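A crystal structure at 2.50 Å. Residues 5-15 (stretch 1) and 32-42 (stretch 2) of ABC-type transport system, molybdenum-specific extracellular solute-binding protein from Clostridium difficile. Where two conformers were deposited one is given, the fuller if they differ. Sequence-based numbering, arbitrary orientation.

Stretch 1, residues 5-15: SVELNISAAAS
Stretch 2 32-42: SNVKLTVNYGA

Residues 6-13 and 34-41 form neighbouring parallel β-strands whose N-to-C directions differ by 25° and whose axes approach to 4.7 Å. The register is constant, Val6 beside Val34 through Ala13 beside Gly41, with CA-CA separations of 4.7 to 5.5 Å. Backbone angles are extended, for example -126/136 (phi/psi) at Val6, -111/127 at Ile10, -112/128 at Val34 and -110/148 at Tyr40; phi rises to -62° at Ala13, with psi 137°, and Gly41 is nearly fully extended at -177/-174.

In the usual parallel pattern, even-numbered residues of the first stretch bond to odd-numbered residues of the second stretch. Val6 N donates to Asn33 O (2.8 Å) and Lys35 N to Val6 O (2.8 Å); Leu8 N reaches Lys35 O and Thr37 N reaches Leu8 O, both at 3.0 Å. Ile10 N to Thr37 O (3.0 Å), Asn39 N to Ile10 O (2.8 Å) and Ala12 N to Asn39 O (3.1 Å) continue the ladder. It then loosens: Gly41 N to Ala12 O and Ala14 N to Gly41 O are weak bonds of 3.4 Å.

Lys35 is the most heavily covered residue. Its chain (chi1 m, then t throughout) lies on the face shared with Glu7, Asn9, Thr37 and Asn39. Lys35 CD packs 3.7 Å from Glu7 CG (Glu7 chi1 m, chi2 t), leaving the opposite charges in a long salt bridge, Glu7 OE2 to Lys35 NZ 3.8 Å. Lys35 CE also passes 3.4 Å from Ser5 OG.

Ile10 (chi1 m, chi2 83°) is the most heavily covered residue of the first stretch and is buried, so its contacts with Leu36 on the mainly apolar face are hydrophobic packing. Its CD1 meets Leu36 CD2 at 3.6 Å; Leu36 (m, t) also places CD2 3.9 Å from Leu8 CB. Leu8 (m, t) extends the cluster, CD1 lying 4.0 Å from CG1 of Val34 (t). Farther along, Tyr40 (chi1 m, chi2 -81°) brings CE1 to 4.3 Å from Ala12 CB.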

# COMPACT_ATOMS: atom_id res chain seq x y z
N SER A 5 8.39 -10.35 -0.91
CA SER A 5 8.65 -10.22 0.52
C SER A 5 9.15 -8.82 0.87
O SER A 5 9.83 -8.17 0.08
CB SER A 5 9.67 -11.27 0.97
OG SER A 5 9.97 -11.14 2.35
N VAL A 6 8.81 -8.36 2.07
CA VAL A 6 9.18 -7.02 2.52
C VAL A 6 9.91 -7.07 3.85
O VAL A 6 9.51 -7.80 4.76
CB VAL A 6 7.94 -6.11 2.66
CG1 VAL A 6 8.32 -4.76 3.22
CG2 VAL A 6 7.26 -5.93 1.31
N GLU A 7 10.99 -6.30 3.96
CA GLU A 7 11.73 -6.19 5.22
C GLU A 7 11.61 -4.78 5.78
O GLU A 7 12.15 -3.83 5.21
CB GLU A 7 13.20 -6.57 5.01
CG GLU A 7 13.39 -7.99 4.49
CD GLU A 7 14.83 -8.28 4.09
OE1 GLU A 7 15.65 -7.35 4.07
OE2 GLU A 7 15.13 -9.46 3.79
N LEU A 8 10.89 -4.65 6.89
CA LEU A 8 10.70 -3.35 7.54
C LEU A 8 11.71 -3.16 8.67
O LEU A 8 11.90 -4.06 9.50
CB LEU A 8 9.28 -3.20 8.08
CG LEU A 8 8.12 -3.14 7.08
CD1 LEU A 8 6.79 -3.01 7.82
CD2 LEU A 8 8.30 -1.99 6.12
N ASN A 9 12.35 -2.00 8.70
CA ASN A 9 13.22 -1.64 9.81
C ASN A 9 12.45 -0.80 10.82
O ASN A 9 12.01 0.31 10.51
CB ASN A 9 14.45 -0.88 9.31
CG ASN A 9 15.48 -1.80 8.69
OD1 ASN A 9 15.94 -2.75 9.32
ND2 ASN A 9 15.85 -1.52 7.45
N ILE A 10 12.29 -1.33 12.03
CA ILE A 10 11.63 -0.58 13.09
C ILE A 10 12.63 -0.20 14.19
O ILE A 10 13.35 -1.06 14.71
CB ILE A 10 10.44 -1.36 13.71
CG1 ILE A 10 9.28 -1.44 12.72
CG2 ILE A 10 9.95 -0.67 14.97
CD1 ILE A 10 9.40 -2.55 11.72
N SER A 11 12.68 1.08 14.52
CA SER A 11 13.46 1.54 15.67
C SER A 11 12.50 1.94 16.78
O SER A 11 11.56 2.71 16.56
CB SER A 11 14.34 2.72 15.28
OG SER A 11 13.60 3.74 14.64
N ALA A 12 12.72 1.41 17.98
CA ALA A 12 11.82 1.65 19.11
C ALA A 12 12.61 1.93 20.37
O ALA A 12 13.77 1.54 20.49
CB ALA A 12 10.91 0.46 19.32
N ALA A 13 11.97 2.59 21.34
CA ALA A 13 12.59 2.81 22.63
C ALA A 13 12.87 1.46 23.28
O ALA A 13 12.01 0.58 23.25
CB ALA A 13 11.69 3.64 23.52
N ALA A 14 14.05 1.31 23.87
CA ALA A 14 14.49 0.03 24.43
C ALA A 14 13.58 -0.53 25.53
O ALA A 14 13.75 -1.68 25.94
CB ALA A 14 15.92 0.15 24.95
N SER A 15 12.62 0.26 25.97
CA SER A 15 11.67 -0.17 26.98
C SER A 15 10.58 -1.06 26.39
O SER A 15 9.94 -1.83 27.10
CB SER A 15 11.04 1.05 27.65
OG SER A 15 11.98 2.11 27.75
N SER A 32 2.45 -13.21 6.38
CA SER A 32 3.68 -13.99 6.19
C SER A 32 4.74 -13.25 5.38
O SER A 32 5.92 -13.59 5.43
CB SER A 32 3.36 -15.33 5.50
OG SER A 32 2.50 -16.12 6.29
N ASN A 33 4.32 -12.24 4.63
CA ASN A 33 5.20 -11.57 3.68
C ASN A 33 6.12 -10.49 4.25
O ASN A 33 6.95 -9.94 3.53
CB ASN A 33 4.39 -10.99 2.52
CG ASN A 33 4.39 -11.88 1.30
OD1 ASN A 33 4.89 -11.50 0.24
ND2 ASN A 33 3.85 -13.09 1.44
N VAL A 34 5.98 -10.20 5.54
CA VAL A 34 6.80 -9.16 6.16
C VAL A 34 7.79 -9.73 7.16
O VAL A 34 7.41 -10.50 8.05
CB VAL A 34 5.93 -8.08 6.83
CG1 VAL A 34 6.80 -7.02 7.50
CG2 VAL A 34 5.01 -7.44 5.82
N LYS A 35 9.06 -9.36 7.00
CA LYS A 35 10.08 -9.68 7.98
C LYS A 35 10.41 -8.40 8.73
O LYS A 35 10.75 -7.38 8.12
CB LYS A 35 11.34 -10.19 7.29
CG LYS A 35 11.10 -11.33 6.31
CD LYS A 35 12.24 -11.41 5.29
CE LYS A 35 12.16 -12.66 4.44
NZ LYS A 35 13.28 -12.72 3.45
N LEU A 36 10.32 -8.43 10.06
CA LEU A 36 10.59 -7.25 10.87
C LEU A 36 11.98 -7.30 11.49
O LEU A 36 12.38 -8.32 12.06
CB LEU A 36 9.53 -7.10 11.97
CG LEU A 36 8.07 -6.94 11.55
CD1 LEU A 36 7.16 -6.96 12.76
CD2 LEU A 36 7.87 -5.66 10.77
N THR A 37 12.73 -6.21 11.37
CA THR A 37 14.02 -6.09 12.05
C THR A 37 13.95 -4.94 13.04
O THR A 37 13.93 -3.77 12.65
CB THR A 37 15.18 -5.88 11.06
OG1 THR A 37 15.36 -7.07 10.28
CG2 THR A 37 16.47 -5.57 11.79
N VAL A 38 13.92 -5.26 14.34
CA VAL A 38 13.72 -4.24 15.36
C VAL A 38 15.02 -3.83 16.05
O VAL A 38 15.68 -4.65 16.69
CB VAL A 38 12.69 -4.68 16.42
CG1 VAL A 38 12.38 -3.53 17.34
CG2 VAL A 38 11.42 -5.15 15.76
N ASN A 39 15.37 -2.56 15.91
CA ASN A 39 16.55 -2.00 16.57
C ASN A 39 16.12 -1.16 17.77
O ASN A 39 15.20 -0.35 17.67
CB ASN A 39 17.35 -1.16 15.58
CG ASN A 39 18.58 -0.54 16.21
OD1 ASN A 39 19.59 -1.21 16.44
ND2 ASN A 39 18.52 0.77 16.46
N TYR A 40 16.80 -1.35 18.90
CA TYR A 40 16.46 -0.62 20.12
C TYR A 40 17.53 0.41 20.49
O TYR A 40 18.71 0.21 20.22
CB TYR A 40 16.23 -1.59 21.28
CG TYR A 40 15.12 -2.58 21.00
CD1 TYR A 40 13.79 -2.23 21.18
CD2 TYR A 40 15.40 -3.86 20.57
CE1 TYR A 40 12.78 -3.12 20.93
CE2 TYR A 40 14.39 -4.77 20.31
CZ TYR A 40 13.08 -4.39 20.50
OH TYR A 40 12.08 -5.29 20.25
N GLY A 41 17.10 1.51 21.10
CA GLY A 41 18.02 2.54 21.56
C GLY A 41 17.33 3.67 22.30
O GLY A 41 16.13 3.62 22.57
N ALA A 42 18.10 4.70 22.64
CA ALA A 42 17.56 5.91 23.25
C ALA A 42 16.94 6.80 22.18
O ALA A 42 17.57 7.09 21.17
CB ALA A 42 18.64 6.66 23.99